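Local atomic coordinates of Obg-like ATPase 1 (Schizosaccharomyces pombe, PDB entry 1NI3), a protein that hydrolyses ATP, and GTP less efficiently, with magnesium as cofactor, and negatively regulates the G2/M transition of the cell cycle. Residues V89-K97 against A108-V116; T199-D207 against D254-L262. All blocks are in the same frame, centred on the assembly; numbering follows the deposited sequence.

Contact 1: V89-K97 against A108-V116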
ATOM      1  N   VAL A  89      -7.119   4.097   1.409  1.00 30.08           N
ATOM      2  CA  VAL A  89      -7.562   2.722   1.565  1.00 31.61           C
ATOM      3  C   VAL A  89      -8.987   2.580   1.039  1.00 31.55           C
ATOM      4  O   VAL A  89      -9.906   3.230   1.534  1.00 30.33           O
ATOM      5  CB  VAL A  89      -7.491   2.302   3.053  1.00 32.39           C
ATOM      6  CG1 VAL A  89      -7.839   0.824   3.209  1.00 32.96           C
ATOM      7  CG2 VAL A  89      -6.115   2.592   3.604  1.00 29.12           C
ATOM      8  N   PHE A  90      -9.159   1.726   0.032  1.00 33.62           N
ATOM      9  CA  PHE A  90     -10.473   1.514  -0.564  1.00 34.01           C
ATOM     10  C   PHE A  90     -11.217   0.271  -0.124  1.00 34.97           C
ATOM     11  O   PHE A  90     -10.643  -0.824   0.010  1.00 32.93           O
ATOM     12  CB  PHE A  90     -10.388   1.519  -2.086  1.00 34.29           C
ATOM     13  CG  PHE A  90     -10.528   2.889  -2.683  1.00 40.86           C
ATOM     14  CD1 PHE A  90      -9.459   3.495  -3.326  1.00 41.76           C
ATOM     15  CD2 PHE A  90     -11.725   3.596  -2.571  1.00 39.52           C
ATOM     16  CE1 PHE A  90      -9.576   4.782  -3.841  1.00 42.26           C
ATOM     17  CE2 PHE A  90     -11.847   4.890  -3.087  1.00 38.01           C
ATOM     18  CZ  PHE A  90     -10.778   5.483  -3.722  1.00 38.52           C
ATOM     19  N   ASP A  91     -12.512   0.469   0.103  1.00 34.97           N
ATOM     20  CA  ASP A  91     -13.415  -0.592   0.511  1.00 35.02           C
ATOM     21  C   ASP A  91     -14.012  -1.234  -0.744  1.00 35.20           C
ATOM     22  O   ASP A  91     -15.159  -0.996  -1.105  1.00 33.82           O
ATOM     23  CB  ASP A  91     -14.516  -0.016   1.395  1.00 36.66           C
ATOM     24  CG  ASP A  91     -15.567  -1.036   1.736  1.00 38.29           C
ATOM     25  OD1 ASP A  91     -15.193  -2.212   1.947  1.00 39.66           O
ATOM     26  OD2 ASP A  91     -16.761  -0.665   1.804  1.00 37.79           O
ATOM     27  N   ILE A  92     -13.198  -2.052  -1.401  1.00 36.58           N
ATOM     28  CA  ILE A  92     -13.588  -2.756  -2.612  1.00 37.36           C
ATOM     29  C   ILE A  92     -15.003  -3.331  -2.492  1.00 38.12           C
ATOM     30  O   ILE A  92     -15.854  -3.080  -3.348  1.00 37.25           O
ATOM     31  CB  ILE A  92     -12.596  -3.894  -2.914  1.00 38.49           C
ATOM     32  CG1 ILE A  92     -11.170  -3.340  -2.884  1.00 35.01           C
ATOM     33  CG2 ILE A  92     -12.922  -4.514  -4.270  1.00 38.74           C
ATOM     34  CD1 ILE A  92     -10.933  -2.223  -3.874  1.00 34.37           C
ATOM     35  N   ALA A  93     -15.251  -4.108  -1.439  1.00 38.38           N
ATOM     36  CA  ALA A  93     -16.569  -4.695  -1.243  1.00 36.85           C
ATOM     37  C   ALA A  93     -17.640  -3.611  -1.326  1.00 38.62           C
ATOM     38  O   ALA A  93     -18.596  -3.735  -2.079  1.00 43.25           O
ATOM     39  CB  ALA A  93     -16.636  -5.396   0.094  1.00 33.80           C
ATOM     40  N   GLY A  94     -17.478  -2.546  -0.558  1.00 39.23           N
ATOM     41  CA  GLY A  94     -18.457  -1.479  -0.582  1.00 41.71           C
ATOM     42  C   GLY A  94     -18.724  -0.888  -1.952  1.00 45.90           C
ATOM     43  O   GLY A  94     -19.814  -0.368  -2.193  1.00 45.77           O
ATOM     44  N   LEU A  95     -17.744  -0.964  -2.850  1.00 50.53           N
ATOM     45  CA  LEU A  95     -17.880  -0.403  -4.199  1.00 53.07           C
ATOM     46  C   LEU A  95     -18.619  -1.305  -5.166  1.00 54.39           C
ATOM     47  O   LEU A  95     -18.626  -1.048  -6.366  1.00 55.51           O
ATOM     48  CB  LEU A  95     -16.509  -0.090  -4.793  1.00 53.59           C
ATOM     49  CG  LEU A  95     -15.791   1.095  -4.159  1.00 53.98           C
ATOM     50  CD1 LEU A  95     -14.327   1.082  -4.561  1.00 54.14           C
ATOM     51  CD2 LEU A  95     -16.476   2.381  -4.584  1.00 53.47           C
ATOM     52  N   THR A  96     -19.235  -2.355  -4.647  1.00 57.47           N
ATOM     53  CA  THR A  96     -19.989  -3.278  -5.472  1.00 62.03           C
ATOM     54  C   THR A  96     -20.877  -4.099  -4.570  1.00 68.56           C
ATOM     55  O   THR A  96     -20.418  -5.073  -3.983  1.00 74.40           O
ATOM     56  CB  THR A  96     -19.069  -4.242  -6.251  1.00 59.92           C
ATOM     57  OG1 THR A  96     -17.804  -4.364  -5.586  1.00 53.93           O
ATOM     58  CG2 THR A  96     -18.861  -3.757  -7.670  1.00 63.37           C
ATOM     59  N   LYS A  97     -22.143  -3.719  -4.440  1.00 72.88           N
ATOM     60  CA  LYS A  97     -23.019  -4.492  -3.564  1.00 76.96           C
ATOM     61  C   LYS A  97     -23.078  -5.959  -3.976  1.00 78.55           C
ATOM     62  O   LYS A  97     -23.125  -6.849  -3.125  1.00 80.85           O
ATOM     63  CB  LYS A  97     -24.434  -3.916  -3.543  1.00 77.97           C
ATOM     64  CG  LYS A  97     -24.920  -3.548  -2.131  1.00 78.43           C
ATOM     65  CD  LYS A  97     -24.831  -4.717  -1.135  1.00 73.95           C
ATOM     66  CE  LYS A  97     -25.825  -5.823  -1.460  1.00 69.70           C
ATOM     67  NZ  LYS A  97     -25.823  -6.873  -0.412  1.00 64.43           N
ATOM     68  N   ALA A 108     -16.665  -8.463 -11.017  1.00 55.70           N
ATOM     69  CA  ALA A 108     -16.974  -7.089 -10.646  1.00 54.56           C
ATOM     70  C   ALA A 108     -16.007  -6.617  -9.565  1.00 53.85           C
ATOM     71  O   ALA A 108     -15.353  -5.578  -9.703  1.00 51.62           O
ATOM     72  CB  ALA A 108     -18.407  -6.985 -10.144  1.00 54.20           C
ATOM     73  N   PHE A 109     -15.941  -7.393  -8.483  1.00 53.33           N
ATOM     74  CA  PHE A 109     -15.060  -7.102  -7.361  1.00 49.67           C
ATOM     75  C   PHE A 109     -13.675  -6.800  -7.906  1.00 46.57           C
ATOM     76  O   PHE A 109     -13.058  -5.801  -7.560  1.00 47.37           O
ATOM     77  CB  PHE A 109     -14.988  -8.306  -6.425  1.00 49.73           C
ATOM     78  CG  PHE A 109     -14.331  -8.006  -5.116  1.00 51.30           C
ATOM     79  CD1 PHE A 109     -15.020  -7.316  -4.124  1.00 52.92           C
ATOM     80  CD2 PHE A 109     -13.014  -8.376  -4.881  1.00 52.38           C
ATOM     81  CE1 PHE A 109     -14.408  -6.996  -2.913  1.00 52.12           C
ATOM     82  CE2 PHE A 109     -12.393  -8.060  -3.678  1.00 53.10           C
ATOM     83  CZ  PHE A 109     -13.095  -7.367  -2.690  1.00 52.81           C
ATOM     84  N   LEU A 110     -13.190  -7.679  -8.765  1.00 41.68           N
ATOM     85  CA  LEU A 110     -11.896  -7.468  -9.360  1.00 38.59           C
ATOM     86  C   LEU A 110     -11.819  -6.211 -10.207  1.00 37.46           C
ATOM     87  O   LEU A 110     -10.822  -5.502 -10.163  1.00 40.64           O
ATOM     88  CB  LEU A 110     -11.482  -8.677 -10.190  1.00 36.11           C
ATOM     89  CG  LEU A 110     -11.109  -9.919  -9.388  1.00 35.98           C
ATOM     90  CD1 LEU A 110     -10.718 -11.026 -10.341  1.00 38.06           C
ATOM     91  CD2 LEU A 110      -9.961  -9.600  -8.448  1.00 37.30           C
ATOM     92  N   SER A 111     -12.858  -5.912 -10.979  1.00 36.97           N
ATOM     93  CA  SER A 111     -12.804  -4.710 -11.815  1.00 35.44           C
ATOM     94  C   SER A 111     -12.427  -3.451 -11.032  1.00 33.69           C
ATOM     95  O   SER A 111     -11.878  -2.518 -11.594  1.00 32.12           O
ATOM     96  CB  SER A 111     -14.128  -4.496 -12.580  1.00 33.29           C
ATOM     97  OG  SER A 111     -15.120  -3.902 -11.759  1.00 32.14           O
ATOM     98  N   HIS A 112     -12.710  -3.451  -9.733  1.00 37.20           N
ATOM     99  CA  HIS A 112     -12.401  -2.322  -8.848  1.00 39.82           C
ATOM    100  C   HIS A 112     -11.022  -2.433  -8.241  1.00 38.85           C
ATOM    101  O   HIS A 112     -10.364  -1.437  -7.951  1.00 40.05           O
ATOM    102  CB  HIS A 112     -13.413  -2.239  -7.713  1.00 43.07           C
ATOM    103  CG  HIS A 112     -14.701  -1.604  -8.113  1.00 46.50           C
ATOM    104  ND1 HIS A 112     -14.780  -0.284  -8.478  1.00 48.72           N
ATOM    105  CD2 HIS A 112     -15.945  -2.121  -8.248  1.00 44.90           C
ATOM    106  CE1 HIS A 112     -16.030  -0.007  -8.831  1.00 50.21           C
ATOM    107  NE2 HIS A 112     -16.747  -1.103  -8.699  1.00 49.97           N
ATOM    108  N   VAL A 113     -10.608  -3.667  -8.018  1.00 36.53           N
ATOM    109  CA  VAL A 113      -9.299  -3.934  -7.467  1.00 36.71           C
ATOM    110  C   VAL A 113      -8.247  -3.397  -8.434  1.00 40.47           C
ATOM    111  O   VAL A 113      -7.227  -2.844  -8.019  1.00 42.47           O
ATOM    112  CB  VAL A 113      -9.095  -5.440  -7.277  1.00 33.07           C
ATOM    113  CG1 VAL A 113      -7.622  -5.750  -7.064  1.00 31.09           C
ATOM    114  CG2 VAL A 113      -9.907  -5.917  -6.090  1.00 32.74           C
ATOM    115  N   ARG A 114      -8.516  -3.546  -9.726  1.00 41.72           N
ATOM    116  CA  ARG A 114      -7.600  -3.084 -10.761  1.00 44.56           C
ATOM    117  C   ARG A 114      -7.249  -1.620 -10.607  1.00 43.26           C
ATOM    118  O   ARG A 114      -6.168  -1.195 -10.985  1.00 45.73           O
ATOM    119  CB  ARG A 114      -8.214  -3.307 -12.157  1.00 47.14           C
ATOM    120  CG  ARG A 114      -8.404  -4.760 -12.551  1.00 52.61           C
ATOM    121  CD  ARG A 114      -9.221  -4.914 -13.830  1.00 54.60           C
ATOM    122  NE  ARG A 114      -9.394  -6.319 -14.200  1.00 57.33           N
ATOM    123  CZ  ARG A 114      -8.470  -7.045 -14.825  1.00 60.14           C
ATOM    124  NH1 ARG A 114      -7.306  -6.499 -15.161  1.00 60.13           N
ATOM    125  NH2 ARG A 114      -8.704  -8.321 -15.104  1.00 62.46           N
ATOM    126  N   ALA A 115      -8.165  -0.851 -10.049  1.00 41.69           N
ATOM    127  CA  ALA A 115      -7.925   0.573  -9.909  1.00 43.16           C
ATOM    128  C   ALA A 115      -7.064   0.885  -8.699  1.00 43.38           C
ATOM    129  O   ALA A 115      -6.822   2.046  -8.368  1.00 47.61           O
ATOM    130  CB  ALA A 115      -9.249   1.311  -9.802  1.00 45.16           C
ATOM    131  N   VAL A 116      -6.578  -0.162  -8.053  1.00 41.11           N
ATOM    132  CA  VAL A 116      -5.776  -0.009  -6.844  1.00 39.74           C
ATOM    133  C   VAL A 116      -4.307  -0.427  -7.102  1.00 40.65           C
ATOM    134  O   VAL A 116      -3.987  -0.948  -8.177  1.00 41.34           O
ATOM    135  CB  VAL A 116      -6.465  -0.822  -5.707  1.00 38.89           C
ATOM    136  CG1 VAL A 116      -5.593  -1.962  -5.218  1.00 37.58           C
ATOM    137  CG2 VAL A 116      -6.899   0.108  -4.606  1.00 37.02           C
TER
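With chi1 of Ile92 at -51°, its CG2 methyl stands opposite the backbone N and reaches the helix, while Phe109 swings its ring back toward the loop through a trans first torsion (chi1 -168°). The two side chains cross at about a right angle, and CG2 comes down on one face of the Phe109 ring, offset toward the rim. The same methyl also meets Val113, CG2 to CG2 at 3.8 Å. Ala93 lies at the rim of the ring, with CA in its plane and CB 4.1 Å from Phe109 CE1.

His112 carries the other half of the contact. Leu95 CB sits squarely over the centre of one imidazole face, 3.9 Å from the ring centroid, a CH-pi contact. Thr96 CG2 arrives at the ring's edge, 3.4 Å from His112 CD2. Its hydroxyl turns back to its own loop, where OG1 gives Ile92 O a weak hydrogen bond.

Asp91, Ile92, Ala93 and Gly94 spell the DxxG motif (G3) of P-loop GTPases, so this loop and helix 107-113 after it probably correspond to switch II, here folded back on its own start. Ala93 touches the P-loop.

No hydrogen bond spans the two segments. Apolar and CH-pi contacts therefore hold loop to helix, with no directional bond to break if, as in related GTPases, this region moves with the nucleotide.

Contact 2: T199-D207 against D254-L262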
ATOM      1  N   THR A 199       4.828 -21.817 -13.889  1.00 56.43           N
ATOM      2  CA  THR A 199       5.296 -21.566 -12.538  1.00 53.43           C
ATOM      3  C   THR A 199       4.136 -21.446 -11.559  1.00 51.10           C
ATOM      4  O   THR A 199       4.286 -21.753 -10.377  1.00 50.92           O
ATOM      5  CB  THR A 199       6.127 -20.283 -12.505  1.00 56.42           C
ATOM      6  OG1 THR A 199       6.874 -20.172 -13.725  1.00 58.15           O
ATOM      7  CG2 THR A 199       7.089 -20.306 -11.343  1.00 57.04           C
ATOM      8  N   LYS A 200       2.985 -20.997 -12.062  1.00 50.10           N
ATOM      9  CA  LYS A 200       1.778 -20.833 -11.254  1.00 49.41           C
ATOM     10  C   LYS A 200       1.942 -19.949 -10.018  1.00 49.96           C
ATOM     11  O   LYS A 200       1.410 -20.259  -8.946  1.00 47.59           O
ATOM     12  CB  LYS A 200       1.239 -22.202 -10.831  1.00 49.93           C
ATOM     13  CG  LYS A 200       0.568 -22.974 -11.943  1.00 52.61           C
ATOM     14  CD  LYS A 200      -0.268 -24.121 -11.395  1.00 55.99           C
ATOM     15  CE  LYS A 200      -1.240 -24.631 -12.446  1.00 55.98           C
ATOM     16  NZ  LYS A 200      -2.051 -23.490 -12.964  1.00 58.09           N
ATOM     17  N   GLN A 201       2.677 -18.849 -10.178  1.00 51.81           N
ATOM     18  CA  GLN A 201       2.915 -17.884  -9.093  1.00 53.05           C
ATOM     19  C   GLN A 201       2.679 -16.434  -9.536  1.00 51.23           C
ATOM     20  O   GLN A 201       2.892 -16.089 -10.699  1.00 53.02           O
ATOM     21  CB  GLN A 201       4.345 -18.003  -8.562  1.00 55.03           C
ATOM     22  CG  GLN A 201       4.549 -19.135  -7.578  1.00 62.83           C
ATOM     23  CD  GLN A 201       5.653 -18.839  -6.572  1.00 67.48           C
ATOM     24  OE1 GLN A 201       5.568 -17.877  -5.804  1.00 69.27           O
ATOM     25  NE2 GLN A 201       6.690 -19.671  -6.568  1.00 70.25           N
ATOM     26  N   PRO A 202       2.236 -15.567  -8.608  1.00 48.17           N
ATOM     27  CA  PRO A 202       1.990 -14.167  -8.956  1.00 46.97           C
ATOM     28  C   PRO A 202       3.197 -13.523  -9.618  1.00 47.03           C
ATOM     29  O   PRO A 202       4.329 -13.671  -9.161  1.00 49.59           O
ATOM     30  CB  PRO A 202       1.609 -13.533  -7.619  1.00 44.37           C
ATOM     31  CG  PRO A 202       2.152 -14.473  -6.599  1.00 46.85           C
ATOM     32  CD  PRO A 202       1.912 -15.819  -7.197  1.00 46.45           C
ATOM     33  N   ILE A 203       2.935 -12.813 -10.711  1.00 47.12           N
ATOM     34  CA  ILE A 203       3.975 -12.157 -11.502  1.00 47.46           C
ATOM     35  C   ILE A 203       4.931 -11.286 -10.670  1.00 48.26           C
ATOM     36  O   ILE A 203       6.121 -11.165 -10.991  1.00 44.69           O
ATOM     37  CB  ILE A 203       3.338 -11.292 -12.637  1.00 45.68           C
ATOM     38  CG1 ILE A 203       4.253 -11.280 -13.854  1.00 46.25           C
ATOM     39  CG2 ILE A 203       3.069  -9.878 -12.152  1.00 47.83           C
ATOM     40  CD1 ILE A 203       4.337 -12.630 -14.564  1.00 46.44           C
ATOM     41  N   ARG A 204       4.422 -10.694  -9.593  1.00 47.90           N
ATOM     42  CA  ARG A 204       5.259  -9.846  -8.765  1.00 46.64           C
ATOM     43  C   ARG A 204       6.388 -10.642  -8.115  1.00 47.19           C
ATOM     44  O   ARG A 204       7.306 -10.064  -7.530  1.00 46.87           O
ATOM     45  CB  ARG A 204       4.423  -9.182  -7.684  1.00 46.32           C
ATOM     46  CG  ARG A 204       3.912 -10.102  -6.611  1.00 45.37           C
ATOM     47  CD  ARG A 204       3.396  -9.266  -5.468  1.00 50.03           C
ATOM     48  NE  ARG A 204       2.909 -10.079  -4.367  1.00 53.95           N
ATOM     49  CZ  ARG A 204       1.696 -10.611  -4.319  1.00 56.27           C
ATOM     50  NH1 ARG A 204       0.839 -10.409  -5.314  1.00 60.18           N
ATOM     51  NH2 ARG A 204       1.339 -11.350  -3.278  1.00 57.92           N
ATOM     52  N   LYS A 205       6.326 -11.966  -8.231  1.00 46.18           N
ATOM     53  CA  LYS A 205       7.335 -12.828  -7.630  1.00 47.14           C
ATOM     54  C   LYS A 205       8.420 -13.319  -8.580  1.00 47.04           C
ATOM     55  O   LYS A 205       9.426 -13.884  -8.144  1.00 48.12           O
ATOM     56  CB  LYS A 205       6.657 -14.029  -6.969  1.00 48.45           C
ATOM     57  CG  LYS A 205       5.611 -13.651  -5.932  1.00 52.04           C
ATOM     58  CD  LYS A 205       6.229 -12.931  -4.741  1.00 58.11           C
ATOM     59  CE  LYS A 205       5.186 -12.606  -3.676  1.00 59.69           C
ATOM     60  NZ  LYS A 205       5.758 -11.792  -2.569  1.00 59.68           N
ATOM     61  N   GLY A 206       8.220 -13.108  -9.872  1.00 47.63           N
ATOM     62  CA  GLY A 206       9.206 -13.554 -10.833  1.00 46.20           C
ATOM     63  C   GLY A 206      10.471 -12.738 -10.723  1.00 47.56           C
ATOM     64  O   GLY A 206      10.526 -11.744 -10.000  1.00 47.84           O
ATOM     65  N   ASP A 207      11.498 -13.176 -11.440  1.00 51.14           N
ATOM     66  CA  ASP A 207      12.784 -12.499 -11.468  1.00 52.04           C
ATOM     67  C   ASP A 207      12.877 -11.883 -12.857  1.00 52.51           C
ATOM     68  O   ASP A 207      13.382 -12.505 -13.789  1.00 54.41           O
ATOM     69  CB  ASP A 207      13.912 -13.512 -11.251  1.00 53.36           C
ATOM     70  CG  ASP A 207      15.290 -12.887 -11.357  1.00 58.11           C
ATOM     71  OD1 ASP A 207      15.477 -11.764 -10.830  1.00 58.08           O
ATOM     72  OD2 ASP A 207      16.193 -13.517 -11.953  1.00 61.79           O
ATOM     73  N   ASP A 254       4.461 -18.960   3.001  1.00 72.12           N
ATOM     74  CA  ASP A 254       5.850 -19.244   2.647  1.00 72.40           C
ATOM     75  C   ASP A 254       5.963 -20.208   1.473  1.00 73.71           C
ATOM     76  O   ASP A 254       7.014 -20.314   0.845  1.00 74.84           O
ATOM     77  CB  ASP A 254       6.581 -19.840   3.852  1.00 71.24           C
ATOM     78  CG  ASP A 254       6.548 -18.932   5.060  1.00 70.87           C
ATOM     79  OD1 ASP A 254       7.103 -17.813   4.984  1.00 70.36           O
ATOM     80  OD2 ASP A 254       5.966 -19.335   6.089  1.00 69.40           O
ATOM     81  N   GLU A 255       4.881 -20.911   1.172  1.00 73.92           N
ATOM     82  CA  GLU A 255       4.908 -21.865   0.081  1.00 74.62           C
ATOM     83  C   GLU A 255       3.948 -21.507  -1.044  1.00 74.02           C
ATOM     84  O   GLU A 255       3.503 -22.388  -1.775  1.00 76.67           O
ATOM     85  CB  GLU A 255       4.577 -23.260   0.623  1.00 78.37           C
ATOM     86  CG  GLU A 255       5.601 -23.828   1.600  1.00 79.50           C
ATOM     87  CD  GLU A 255       5.064 -25.011   2.394  1.00 82.23           C
ATOM     88  OE1 GLU A 255       4.465 -25.923   1.781  1.00 84.44           O
ATOM     89  OE2 GLU A 255       5.252 -25.036   3.632  1.00 80.36           O
ATOM     90  N   ASN A 256       3.620 -20.229  -1.191  1.00 70.84           N
ATOM     91  CA  ASN A 256       2.684 -19.841  -2.240  1.00 70.30           C
ATOM     92  C   ASN A 256       2.796 -18.372  -2.596  1.00 69.68           C
ATOM     93  O   ASN A 256       2.539 -17.960  -3.731  1.00 69.60           O
ATOM     94  CB  ASN A 256       1.258 -20.125  -1.787  1.00 71.91           C
ATOM     95  CG  ASN A 256       0.960 -21.607  -1.701  1.00 72.37           C
ATOM     96  OD1 ASN A 256       0.839 -22.281  -2.724  1.00 74.39           O
ATOM     97  ND2 ASN A 256       0.870 -22.129  -0.481  1.00 69.73           N
ATOM     98  N   SER A 257       3.168 -17.582  -1.603  1.00 68.12           N
ATOM     99  CA  SER A 257       3.329 -16.160  -1.789  1.00 66.03           C
ATOM    100  C   SER A 257       4.340 -15.754  -0.744  1.00 64.20           C
ATOM    101  O   SER A 257       4.005 -15.120   0.253  1.00 65.14           O
ATOM    102  CB  SER A 257       2.004 -15.442  -1.564  1.00 66.57           C
ATOM    103  OG  SER A 257       1.891 -14.349  -2.460  1.00 69.96           O
ATOM    104  N   PRO A 258       5.604 -16.139  -0.958  1.00 62.20           N
ATOM    105  CA  PRO A 258       6.690 -15.826  -0.033  1.00 59.00           C
ATOM    106  C   PRO A 258       7.052 -14.352  -0.015  1.00 57.06           C
ATOM    107  O   PRO A 258       6.891 -13.651  -1.013  1.00 55.64           O
ATOM    108  CB  PRO A 258       7.823 -16.698  -0.544  1.00 58.16           C
ATOM    109  CG  PRO A 258       7.587 -16.690  -2.023  1.00 59.77           C
ATOM    110  CD  PRO A 258       6.102 -16.907  -2.116  1.00 60.07           C
ATOM    111  N   GLY A 259       7.524 -13.897   1.140  1.00 56.58           N
ATOM    112  CA  GLY A 259       7.933 -12.520   1.291  1.00 55.61           C
ATOM    113  C   GLY A 259       6.845 -11.600   1.785  1.00 55.35           C
ATOM    114  O   GLY A 259       7.099 -10.680   2.560  1.00 58.01           O
ATOM    115  N   ASP A 260       5.624 -11.848   1.335  1.00 53.87           N
ATOM    116  CA  ASP A 260       4.492 -11.017   1.718  1.00 51.99           C
ATOM    117  C   ASP A 260       4.296 -10.918   3.229  1.00 50.04           C
ATOM    118  O   ASP A 260       4.361 -11.907   3.956  1.00 49.63           O
ATOM    119  CB  ASP A 260       3.237 -11.545   1.044  1.00 52.62           C
ATOM    120  CG  ASP A 260       3.368 -11.552  -0.456  1.00 54.86           C
ATOM    121  OD1 ASP A 260       3.525 -10.456  -1.043  1.00 55.71           O
ATOM    122  OD2 ASP A 260       3.341 -12.645  -1.053  1.00 57.65           O
ATOM    123  N   THR A 261       4.065  -9.698   3.690  1.00 46.98           N
ATOM    124  CA  THR A 261       3.877  -9.432   5.099  1.00 43.99           C
ATOM    125  C   THR A 261       2.637 -10.086   5.653  1.00 44.02           C
ATOM    126  O   THR A 261       1.582 -10.097   5.018  1.00 44.80           O
ATOM    127  CB  THR A 261       3.735  -7.944   5.364  1.00 44.91           C
ATOM    128  OG1 THR A 261       4.807  -7.245   4.730  1.00 47.83           O
ATOM    129  CG2 THR A 261       3.748  -7.675   6.862  1.00 44.43           C
ATOM    130  N   LEU A 262       2.761 -10.605   6.865  1.00 44.62           N
ATOM    131  CA  LEU A 262       1.650 -11.259   7.532  1.00 43.23           C
ATOM    132  C   LEU A 262       1.421 -10.581   8.884  1.00 44.46           C
ATOM    133  O   LEU A 262       2.221 -10.717   9.807  1.00 44.03           O
ATOM    134  CB  LEU A 262       1.989 -12.737   7.690  1.00 43.06           C
ATOM    135  CG  LEU A 262       0.876 -13.714   8.031  1.00 42.86           C
ATOM    136  CD1 LEU A 262       1.421 -15.132   8.005  1.00 45.00           C
ATOM    137  CD2 LEU A 262       0.322 -13.385   9.392  1.00 43.71           C
TER
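The guanidinium of Arg204 presents its edge to Asp260, whose carboxyl carbon CG lies in the guanidinium plane, while Ser257 OG comes in obliquely. The carboxylate is turned 69° from that plane, so the two groups do not pair flat: NE and NH2 share OD1 in weak bonds, and Arg204 NH2 also reaches Asp260 OD2, weakly, at 3.3 Å. Lys205 joins from the same loop. Its chain bends at chi2 (-65°) and brings the ammonium between the Pro258 carbonyl and the Asp260 carboxylate, with Lys205 NZ 2.7 Å from Pro258 O. NZ also faces both carboxylate oxygens of Asp260, 3.0 Å from OD1 and from OD2, in weak bonds. Ser257 OG donates to Asp260 OD2 at 2.6 Å, on the syn side but 33° out of the carboxylate plane. Two cations and a hydroxyl thus grip one acid, which would probably favour its ionised form.

Tyr229 of strand 227-232 touches both Ser257 and Asp260. Segment 254-262 is the return loop of a beta-alpha-beta crossover, from strand 227-232 through helix 246-254 to the parallel strand 262-265; a salt-bridge network pins it to the loop following helix 179-199, within the alpha/beta fold of the G domain.

How the contacts relate
Both contacts belong to the G domain and lie at different places around one sheet. Contact 1 lies at the nucleotide side: the side chain of Ala93 is about 4 Å from that of Lys33, predicted to bind ATP, and about 5 Å from that of Ser34, also predicted to bind ATP and probably a magnesium ligand, as in relatives. A bound sulfate is about 6 Å from the Ala93 side chain. Contact 2 sits away from those sites. The centres of contacts 1 and 2 are 22 Å apart and the nearest atoms of the two contacts about 10 Å apart. The loop before strand 227-232 runs between them: Leu222 packs on Val113 and Lys225 bonds Val116 O in contact 1, whereas Thr223 meets Pro202 in contact 2.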